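Local atomic coordinates of DNA replication protein DnaC (Aquifex aeolicus, PDB entry 3ECC), a protein that acts as a bacterial helicase loader in replication initiation, binds adenine nucleotide and probably uses ATP as an AAA-type P-loop protein. Residues I68-L82 with F94-D108. Numbering follows the deposited sequence.
With BEF (beryllium trifluoride ion), chain D.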
ATOM      1  N   ILE A  68      14.082   6.881   7.664  1.00 61.11           N
ATOM      2  CA  ILE A  68      12.941   7.635   7.147  1.00 60.79           C
ATOM      3  C   ILE A  68      11.650   7.117   7.783  1.00 60.55           C
ATOM      4  O   ILE A  68      11.276   5.958   7.596  1.00 60.43           O
ATOM      5  CB  ILE A  68      12.869   7.552   5.602  1.00 60.88           C
ATOM      6  CG1 ILE A  68      14.004   8.371   4.980  1.00 60.71           C
ATOM      7  CG2 ILE A  68      11.517   8.039   5.091  1.00 60.57           C
ATOM      8  CD1 ILE A  68      14.506   7.821   3.660  1.00 60.72           C
ATOM      9  N   ARG A  69      11.004   7.979   8.568  1.00 60.32           N
ATOM     10  CA  ARG A  69       9.771   7.639   9.275  1.00 60.23           C
ATOM     11  C   ARG A  69       8.548   7.802   8.372  1.00 59.60           C
ATOM     12  O   ARG A  69       8.273   8.903   7.882  1.00 59.77           O
ATOM     13  CB  ARG A  69       9.605   8.528  10.511  1.00 60.44           C
ATOM     14  CG  ARG A  69      10.355   8.050  11.733  1.00 62.41           C
ATOM     15  CD  ARG A  69       9.963   8.859  12.962  1.00 65.77           C
ATOM     16  NE  ARG A  69      10.122   8.090  14.199  1.00 68.06           N
ATOM     17  CZ  ARG A  69       9.339   8.226  15.270  1.00 68.87           C
ATOM     18  NH1 ARG A  69       8.333   9.091  15.257  1.00 68.74           N
ATOM     19  NH2 ARG A  69       9.553   7.483  16.349  1.00 69.72           N
ATOM     20  N   GLY A  70       7.819   6.708   8.159  1.00 58.64           N
ATOM     21  CA  GLY A  70       6.580   6.743   7.386  1.00 57.66           C
ATOM     22  C   GLY A  70       5.360   6.451   8.243  1.00 57.08           C
ATOM     23  O   GLY A  70       5.433   6.499   9.478  1.00 57.47           O
ATOM     24  N   TYR A  71       4.240   6.131   7.597  1.00 56.07           N
ATOM     25  CA  TYR A  71       2.988   5.858   8.311  1.00 54.95           C
ATOM     26  C   TYR A  71       2.274   4.630   7.744  1.00 53.82           C
ATOM     27  O   TYR A  71       2.330   4.374   6.542  1.00 53.41           O
ATOM     28  CB  TYR A  71       2.056   7.077   8.254  1.00 55.27           C
ATOM     29  CG  TYR A  71       2.575   8.323   8.952  1.00 56.29           C
ATOM     30  CD1 TYR A  71       2.193   8.628  10.257  1.00 57.02           C
ATOM     31  CD2 TYR A  71       3.428   9.207   8.295  1.00 57.39           C
ATOM     32  CE1 TYR A  71       2.659   9.771  10.893  1.00 57.66           C
ATOM     33  CE2 TYR A  71       3.902  10.351   8.922  1.00 58.02           C
ATOM     34  CZ  TYR A  71       3.514  10.628  10.218  1.00 58.17           C
ATOM     35  OH  TYR A  71       3.986  11.764  10.833  1.00 58.68           O
ATOM     36  N   PHE A  72       1.619   3.872   8.626  1.00 52.58           N
ATOM     37  CA  PHE A  72       0.771   2.746   8.226  1.00 51.16           C
ATOM     38  C   PHE A  72      -0.690   3.056   8.512  1.00 50.75           C
ATOM     39  O   PHE A  72      -1.075   3.293   9.658  1.00 50.54           O
ATOM     40  CB  PHE A  72       1.174   1.455   8.956  1.00 50.76           C
ATOM     41  CG  PHE A  72       0.251   0.293   8.689  1.00 49.53           C
ATOM     42  CD1 PHE A  72       0.535  -0.626   7.693  1.00 48.60           C
ATOM     43  CD2 PHE A  72      -0.910   0.124   9.430  1.00 48.96           C
ATOM     44  CE1 PHE A  72      -0.325  -1.687   7.442  1.00 48.17           C
ATOM     45  CE2 PHE A  72      -1.771  -0.937   9.179  1.00 47.97           C
ATOM     46  CZ  PHE A  72      -1.476  -1.838   8.188  1.00 47.60           C
ATOM     47  N   PHE A  73      -1.509   3.047   7.468  1.00 50.26           N
ATOM     48  CA  PHE A  73      -2.943   3.256   7.636  1.00 49.53           C
ATOM     49  C   PHE A  73      -3.728   2.113   7.046  1.00 49.11           C
ATOM     50  O   PHE A  73      -3.344   1.562   6.026  1.00 49.22           O
ATOM     51  CB  PHE A  73      -3.380   4.574   6.990  1.00 49.37           C
ATOM     52  CG  PHE A  73      -2.986   5.793   7.776  1.00 48.75           C
ATOM     53  CD1 PHE A  73      -3.671   6.144   8.930  1.00 47.78           C
ATOM     54  CD2 PHE A  73      -1.925   6.585   7.368  1.00 47.82           C
ATOM     55  CE1 PHE A  73      -3.307   7.258   9.658  1.00 46.94           C
ATOM     56  CE2 PHE A  73      -1.559   7.705   8.096  1.00 46.89           C
ATOM     57  CZ  PHE A  73      -2.251   8.037   9.241  1.00 46.55           C
ATOM     58  N   ASP A  74      -4.809   1.734   7.713  1.00 48.87           N
ATOM     59  CA  ASP A  74      -5.857   0.985   7.053  1.00 48.75           C
ATOM     60  C   ASP A  74      -6.578   2.009   6.203  1.00 48.95           C
ATOM     61  O   ASP A  74      -6.829   3.130   6.649  1.00 48.55           O
ATOM     62  CB  ASP A  74      -6.823   0.358   8.064  1.00 48.62           C
ATOM     63  CG  ASP A  74      -7.997  -0.352   7.397  1.00 48.05           C
ATOM     64  OD1 ASP A  74      -7.820  -1.486   6.905  1.00 48.88           O
ATOM     65  OD2 ASP A  74      -9.098   0.227   7.365  1.00 45.84           O
ATOM     66  N   THR A  75      -6.884   1.633   4.971  1.00 49.35           N
ATOM     67  CA  THR A  75      -7.422   2.573   4.010  1.00 49.98           C
ATOM     68  C   THR A  75      -8.793   3.094   4.423  1.00 50.45           C
ATOM     69  O   THR A  75      -9.070   4.295   4.325  1.00 50.42           O
ATOM     70  CB  THR A  75      -7.484   1.949   2.629  1.00 49.78           C
ATOM     71  OG1 THR A  75      -6.216   1.345   2.340  1.00 50.50           O
ATOM     72  CG2 THR A  75      -7.782   3.007   1.592  1.00 49.80           C
ATOM     73  N   LYS A  76      -9.641   2.198   4.909  1.00 51.19           N
ATOM     74  CA  LYS A  76     -10.956   2.601   5.378  1.00 52.07           C
ATOM     75  C   LYS A  76     -10.833   3.490   6.613  1.00 52.31           C
ATOM     76  O   LYS A  76     -11.518   4.505   6.723  1.00 52.56           O
ATOM     77  CB  LYS A  76     -11.816   1.378   5.674  1.00 52.10           C
ATOM     78  CG  LYS A  76     -13.214   1.503   5.159  1.00 53.26           C
ATOM     79  CD  LYS A  76     -13.806   0.138   4.882  1.00 54.78           C
ATOM     80  CE  LYS A  76     -15.162   0.278   4.221  1.00 56.34           C
ATOM     81  NZ  LYS A  76     -15.589  -0.977   3.521  1.00 58.34           N
ATOM     82  N   ASP A  77      -9.929   3.118   7.518  1.00 52.54           N
ATOM     83  CA  ASP A  77      -9.653   3.901   8.720  1.00 52.79           C
ATOM     84  C   ASP A  77      -9.110   5.278   8.386  1.00 53.06           C
ATOM     85  O   ASP A  77      -9.485   6.253   9.025  1.00 53.22           O
ATOM     86  CB  ASP A  77      -8.678   3.158   9.651  1.00 52.79           C
ATOM     87  CG  ASP A  77      -8.306   3.971  10.873  1.00 52.23           C
ATOM     88  OD1 ASP A  77      -9.219   4.383  11.608  1.00 52.78           O
ATOM     89  OD2 ASP A  77      -7.103   4.212  11.086  1.00 52.07           O
ATOM     90  N   LEU A  78      -8.239   5.359   7.379  1.00 53.57           N
ATOM     91  CA  LEU A  78      -7.689   6.649   6.944  1.00 54.44           C
ATOM     92  C   LEU A  78      -8.761   7.539   6.336  1.00 55.23           C
ATOM     93  O   LEU A  78      -8.815   8.731   6.613  1.00 55.18           O
ATOM     94  CB  LEU A  78      -6.531   6.467   5.951  1.00 54.16           C
ATOM     95  CG  LEU A  78      -5.844   7.735   5.417  1.00 53.84           C
ATOM     96  CD1 LEU A  78      -5.148   8.535   6.520  1.00 53.30           C
ATOM     97  CD2 LEU A  78      -4.854   7.387   4.325  1.00 53.37           C
ATOM     98  N   ILE A  79      -9.636   6.934   5.539  1.00 56.54           N
ATOM     99  CA  ILE A  79     -10.707   7.651   4.861  1.00 57.81           C
ATOM    100  C   ILE A  79     -11.759   8.203   5.826  1.00 58.80           C
ATOM    101  O   ILE A  79     -12.135   9.365   5.716  1.00 58.83           O
ATOM    102  CB  ILE A  79     -11.342   6.774   3.764  1.00 57.65           C
ATOM    103  CG1 ILE A  79     -10.447   6.791   2.529  1.00 57.41           C
ATOM    104  CG2 ILE A  79     -12.749   7.243   3.414  1.00 57.85           C
ATOM    105  CD1 ILE A  79     -10.623   5.587   1.662  1.00 58.37           C
ATOM    106  N   PHE A  80     -12.200   7.382   6.781  1.00 60.21           N
ATOM    107  CA  PHE A  80     -13.158   7.825   7.811  1.00 61.65           C
ATOM    108  C   PHE A  80     -12.601   8.959   8.678  1.00 62.39           C
ATOM    109  O   PHE A  80     -13.337   9.871   9.061  1.00 62.61           O
ATOM    110  CB  PHE A  80     -13.610   6.657   8.712  1.00 61.62           C
ATOM    111  CG  PHE A  80     -14.639   5.753   8.081  1.00 62.14           C
ATOM    112  CD1 PHE A  80     -15.808   6.270   7.538  1.00 62.93           C
ATOM    113  CD2 PHE A  80     -14.453   4.376   8.061  1.00 62.34           C
ATOM    114  CE1 PHE A  80     -16.759   5.429   6.957  1.00 62.94           C
ATOM    115  CE2 PHE A  80     -15.395   3.533   7.485  1.00 62.42           C
ATOM    116  CZ  PHE A  80     -16.552   4.059   6.936  1.00 62.69           C
ATOM    117  N   ARG A  81     -11.311   8.883   8.999  1.00 63.37           N
ATOM    118  CA  ARG A  81     -10.640   9.936   9.757  1.00 64.60           C
ATOM    119  C   ARG A  81     -10.707  11.247   8.996  1.00 65.55           C
ATOM    120  O   ARG A  81     -11.238  12.241   9.496  1.00 65.72           O
ATOM    121  CB  ARG A  81      -9.173   9.588   9.985  1.00 64.57           C
ATOM    122  CG  ARG A  81      -8.896   8.736  11.193  1.00 64.91           C
ATOM    123  CD  ARG A  81      -7.484   8.983  11.658  1.00 66.01           C
ATOM    124  NE  ARG A  81      -6.842   7.775  12.165  1.00 66.47           N
ATOM    125  CZ  ARG A  81      -5.589   7.730  12.608  1.00 66.63           C
ATOM    126  NH1 ARG A  81      -4.844   8.829  12.607  1.00 66.15           N
ATOM    127  NH2 ARG A  81      -5.078   6.587  13.050  1.00 66.74           N
ATOM    128  N   LEU A  82     -10.170  11.235   7.779  1.00 66.63           N
ATOM    129  CA  LEU A  82     -10.106  12.420   6.940  1.00 67.70           C
ATOM    130  C   LEU A  82     -11.477  13.009   6.648  1.00 68.70           C
ATOM    131  O   LEU A  82     -11.676  14.203   6.837  1.00 68.94           O
ATOM    132  CB  LEU A  82      -9.381  12.120   5.633  1.00 67.52           C
ATOM    133  CG  LEU A  82      -7.868  11.936   5.737  1.00 67.71           C
ATOM    134  CD1 LEU A  82      -7.326  11.308   4.460  1.00 67.60           C
ATOM    135  CD2 LEU A  82      -7.159  13.253   6.049  1.00 67.51           C
ATOM    136  N   PHE A  94      -3.225  17.255   9.587  1.00 70.39           N
ATOM    137  CA  PHE A  94      -3.197  15.813   9.404  1.00 68.86           C
ATOM    138  C   PHE A  94      -3.135  15.419   7.927  1.00 68.06           C
ATOM    139  O   PHE A  94      -2.395  14.503   7.554  1.00 67.88           O
ATOM    140  CB  PHE A  94      -4.402  15.165  10.076  1.00 68.68           C
ATOM    141  CG  PHE A  94      -4.454  13.674   9.916  1.00 68.26           C
ATOM    142  CD1 PHE A  94      -3.563  12.855  10.599  1.00 67.99           C
ATOM    143  CD2 PHE A  94      -5.399  13.087   9.090  1.00 67.86           C
ATOM    144  CE1 PHE A  94      -3.612  11.473  10.451  1.00 67.37           C
ATOM    145  CE2 PHE A  94      -5.459  11.710   8.941  1.00 67.58           C
ATOM    146  CZ  PHE A  94      -4.563  10.900   9.623  1.00 67.19           C
ATOM    147  N   LEU A  95      -3.902  16.118   7.093  1.00 66.91           N
ATOM    148  CA  LEU A  95      -3.952  15.818   5.668  1.00 65.81           C
ATOM    149  C   LEU A  95      -2.605  16.044   4.972  1.00 65.50           C
ATOM    150  O   LEU A  95      -2.212  15.253   4.110  1.00 65.55           O
ATOM    151  CB  LEU A  95      -5.057  16.623   4.985  1.00 65.52           C
ATOM    152  CG  LEU A  95      -5.244  16.430   3.480  1.00 64.59           C
ATOM    153  CD1 LEU A  95      -5.652  15.005   3.143  1.00 64.30           C
ATOM    154  CD2 LEU A  95      -6.262  17.416   2.946  1.00 63.08           C
ATOM    155  N   LYS A  96      -1.900  17.108   5.357  1.00 64.93           N
ATOM    156  CA  LYS A  96      -0.587  17.434   4.764  1.00 64.32           C
ATOM    157  C   LYS A  96       0.486  16.425   5.138  1.00 63.76           C
ATOM    158  O   LYS A  96       1.336  16.079   4.313  1.00 63.67           O
ATOM    159  CB  LYS A  96      -0.122  18.832   5.177  1.00 64.57           C
ATOM    160  CG  LYS A  96      -0.407  19.911   4.157  1.00 65.30           C
ATOM    161  CD  LYS A  96      -0.328  21.277   4.795  1.00 66.09           C
ATOM    162  CE  LYS A  96      -1.329  22.218   4.159  1.00 66.41           C
ATOM    163  NZ  LYS A  96      -1.823  23.194   5.163  1.00 66.65           N
ATOM    164  N   THR A  97       0.451  15.963   6.388  1.00 62.80           N
ATOM    165  CA  THR A  97       1.405  14.974   6.865  1.00 62.03           C
ATOM    166  C   THR A  97       1.207  13.645   6.155  1.00 61.45           C
ATOM    167  O   THR A  97       2.177  12.926   5.903  1.00 61.92           O
ATOM    168  CB  THR A  97       1.285  14.749   8.377  1.00 62.12           C
ATOM    169  OG1 THR A  97      -0.102  14.651   8.728  1.00 62.04           O
ATOM    170  CG2 THR A  97       1.932  15.901   9.146  1.00 62.16           C
ATOM    171  N   VAL A  98      -0.046  13.335   5.821  1.00 60.15           N
ATOM    172  CA  VAL A  98      -0.365  12.134   5.053  1.00 58.93           C
ATOM    173  C   VAL A  98       0.062  12.289   3.595  1.00 58.16           C
ATOM    174  O   VAL A  98       0.825  11.472   3.082  1.00 58.16           O
ATOM    175  CB  VAL A  98      -1.872  11.774   5.131  1.00 58.92           C
ATOM    176  CG1 VAL A  98      -2.224  10.707   4.103  1.00 58.42           C
ATOM    177  CG2 VAL A  98      -2.233  11.306   6.528  1.00 58.74           C
ATOM    178  N   LEU A  99      -0.404  13.355   2.944  1.00 57.07           N
ATOM    179  CA  LEU A  99      -0.080  13.603   1.537  1.00 56.02           C
ATOM    180  C   LEU A  99       1.420  13.778   1.306  1.00 55.46           C
ATOM    181  O   LEU A  99       1.973  13.219   0.367  1.00 55.45           O
ATOM    182  CB  LEU A  99      -0.830  14.835   1.009  1.00 55.96           C
ATOM    183  CG  LEU A  99      -2.349  14.775   0.805  1.00 55.39           C
ATOM    184  CD1 LEU A  99      -2.886  16.159   0.465  1.00 54.60           C
ATOM    185  CD2 LEU A  99      -2.747  13.756  -0.259  1.00 54.51           C
ATOM    186  N   ASN A 100       2.075  14.540   2.176  1.00 54.89           N
ATOM    187  CA  ASN A 100       3.494  14.846   2.004  1.00 54.36           C
ATOM    188  C   ASN A 100       4.438  13.852   2.680  1.00 53.81           C
ATOM    189  O   ASN A 100       5.644  14.065   2.719  1.00 53.80           O
ATOM    190  CB  ASN A 100       3.789  16.285   2.451  1.00 54.18           C
ATOM    191  CG  ASN A 100       3.265  17.321   1.459  1.00 54.25           C
ATOM    192  OD1 ASN A 100       3.455  17.189   0.248  1.00 53.39           O
ATOM    193  ND2 ASN A 100       2.610  18.362   1.971  1.00 54.55           N
ATOM    194  N   SER A 101       3.880  12.759   3.187  1.00 53.11           N
ATOM    195  CA  SER A 101       4.671  11.731   3.846  1.00 52.54           C
ATOM    196  C   SER A 101       5.637  11.040   2.883  1.00 52.11           C
ATOM    197  O   SER A 101       5.271  10.698   1.759  1.00 51.83           O
ATOM    198  CB  SER A 101       3.762  10.692   4.493  1.00 52.63           C
ATOM    199  OG  SER A 101       4.519   9.805   5.295  1.00 53.46           O
ATOM    200  N   PRO A 102       6.878  10.810   3.345  1.00 51.81           N
ATOM    201  CA  PRO A 102       7.915  10.149   2.548  1.00 51.34           C
ATOM    202  C   PRO A 102       7.577   8.697   2.217  1.00 50.94           C
ATOM    203  O   PRO A 102       7.924   8.216   1.138  1.00 50.96           O
ATOM    204  CB  PRO A 102       9.154  10.219   3.454  1.00 51.35           C
ATOM    205  CG  PRO A 102       8.614  10.435   4.832  1.00 51.50           C
ATOM    206  CD  PRO A 102       7.398  11.278   4.643  1.00 51.80           C
ATOM    207  N   VAL A 103       6.923   8.005   3.145  1.00 50.57           N
ATOM    208  CA  VAL A 103       6.457   6.639   2.907  1.00 50.25           C
ATOM    209  C   VAL A 103       5.054   6.490   3.473  1.00 49.71           C
ATOM    210  O   VAL A 103       4.805   6.846   4.620  1.00 49.70           O
ATOM    211  CB  VAL A 103       7.372   5.587   3.576  1.00 50.39           C
ATOM    212  CG1 VAL A 103       6.785   4.195   3.425  1.00 51.08           C
ATOM    213  CG2 VAL A 103       8.757   5.623   2.979  1.00 50.68           C
ATOM    214  N   LEU A 104       4.137   5.980   2.660  1.00 49.20           N
ATOM    215  CA  LEU A 104       2.772   5.763   3.104  1.00 48.73           C
ATOM    216  C   LEU A 104       2.303   4.366   2.730  1.00 48.65           C
ATOM    217  O   LEU A 104       2.515   3.906   1.606  1.00 48.45           O
ATOM    218  CB  LEU A 104       1.828   6.820   2.515  1.00 48.70           C
ATOM    219  CG  LEU A 104       0.364   6.822   2.992  1.00 48.49           C
ATOM    220  CD1 LEU A 104       0.228   7.346   4.424  1.00 48.08           C
ATOM    221  CD2 LEU A 104      -0.501   7.637   2.049  1.00 47.37           C
ATOM    222  N   VAL A 105       1.681   3.690   3.692  1.00 48.38           N
ATOM    223  CA  VAL A 105       1.072   2.400   3.446  1.00 47.99           C
ATOM    224  C   VAL A 105      -0.435   2.567   3.418  1.00 47.96           C
ATOM    225  O   VAL A 105      -1.038   2.989   4.409  1.00 48.05           O
ATOM    226  CB  VAL A 105       1.443   1.368   4.537  1.00 48.07           C
ATOM    227  CG1 VAL A 105       1.016  -0.038   4.109  1.00 47.39           C
ATOM    228  CG2 VAL A 105       2.927   1.413   4.836  1.00 47.89           C
ATOM    229  N   LEU A 106      -1.038   2.260   2.275  1.00 47.79           N
ATOM    230  CA  LEU A 106      -2.487   2.134   2.180  1.00 47.95           C
ATOM    231  C   LEU A 106      -2.864   0.655   2.196  1.00 48.48           C
ATOM    232  O   LEU A 106      -2.722  -0.040   1.187  1.00 48.39           O
ATOM    233  CB  LEU A 106      -3.017   2.804   0.908  1.00 47.63           C
ATOM    234  CG  LEU A 106      -2.758   4.298   0.700  1.00 46.56           C
ATOM    235  CD1 LEU A 106      -3.380   4.761  -0.598  1.00 44.92           C
ATOM    236  CD2 LEU A 106      -3.283   5.118   1.863  1.00 46.00           C
ATOM    237  N   ASP A 107      -3.319   0.176   3.351  1.00 49.30           N
ATOM    238  CA  ASP A 107      -3.561  -1.249   3.555  1.00 50.41           C
ATOM    239  C   ASP A 107      -5.020  -1.588   3.284  1.00 51.45           C
ATOM    240  O   ASP A 107      -5.921  -0.858   3.712  1.00 51.55           O
ATOM    241  CB  ASP A 107      -3.175  -1.655   4.984  1.00 50.25           C
ATOM    242  CG  ASP A 107      -3.009  -3.160   5.144  1.00 50.26           C
ATOM    243  OD1 ASP A 107      -3.796  -3.765   5.900  1.00 49.80           O
ATOM    244  OD2 ASP A 107      -2.091  -3.740   4.517  1.00 49.73           O
ATOM    245  N   ASP A 108      -5.242  -2.705   2.588  1.00 52.67           N
ATOM    246  CA  ASP A 108      -6.578  -3.117   2.140  1.00 54.31           C
ATOM    247  C   ASP A 108      -7.254  -2.050   1.282  1.00 55.23           C
ATOM    248  O   ASP A 108      -8.411  -1.694   1.509  1.00 54.97           O
ATOM    249  CB  ASP A 108      -7.465  -3.522   3.322  1.00 54.43           C
ATOM    250  CG  ASP A 108      -7.765  -5.016   3.345  1.00 55.80           C
ATOM    251  OD1 ASP A 108      -7.617  -5.653   4.420  1.00 57.29           O
ATOM    252  OD2 ASP A 108      -8.156  -5.555   2.285  1.00 57.37           O
TER
HETATM  253 BE   BEF D1554      -5.949  -9.239   4.026  1.00 51.11          BE
HETATM  254  F1  BEF D1554      -5.550  -9.848   2.423  1.00 51.68           F
HETATM  255  F2  BEF D1554      -5.179  -7.764   4.635  1.00 52.67           F
HETATM  256  F3  BEF D1554      -6.735 -10.356   5.140  1.00 50.29           F
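Thr75 grips one carbonyl twice: its N and OG1 both donate to Asp107 O, the amide in the carbonyl plane, the hydroxyl from above it at 2.6 Å. This ends a parallel ladder between strands 71-74 and 104-107: Tyr71 N to Val103 O, Val105 N to Tyr71 O, Phe73 N to Val105 O and Asp107 N to Phe73 O. At the far end Tyr71 N and Ser101 OG reach Val103 O from opposite faces of its plane. Helices 75-82 and 94-99 pack over the sheet face bearing Tyr71, Phe73, Leu104 and Leu106. There the Phe73 and Phe94 rings meet obliquely, planes at 87° and CZ to CZ 3.7 Å. Phe94, its CG anti to the backbone N (chi1 179°), reaches the side chains of helix 75-82, where Leu82 CD2 lies at its ring edge, 3.5 Å from Phe94 CD2, and Arg81 NH1 beside the ring. Leu78 CD1 sits over the centre of the Phe73 ring and 3.9 Å from Phe94 CZ; Leu104 CD1 meets the Phe73 ring's edge, 3.7 Å from Phe73 CD2. Replacing Phe94 with an alanine would probably open a gap between Phe73, Leu78 and Leu82 and weaken the join of the helices. On the other face, Phe72 CZ lies 3.6 Å from Asp107 CB, flanking a carboxylate whose OD2 bonds to Thr139 and to Thr52, a magnesium ligand. Asp108 OD1 approaches beryllium trifluoride F2 at 3.2 Å; its OD2 bonds to Ser111. Strand-end bonding thus holds the backbone of Asp107 and probably helps to set the acidic pair 107-108, placed as in a Walker B motif.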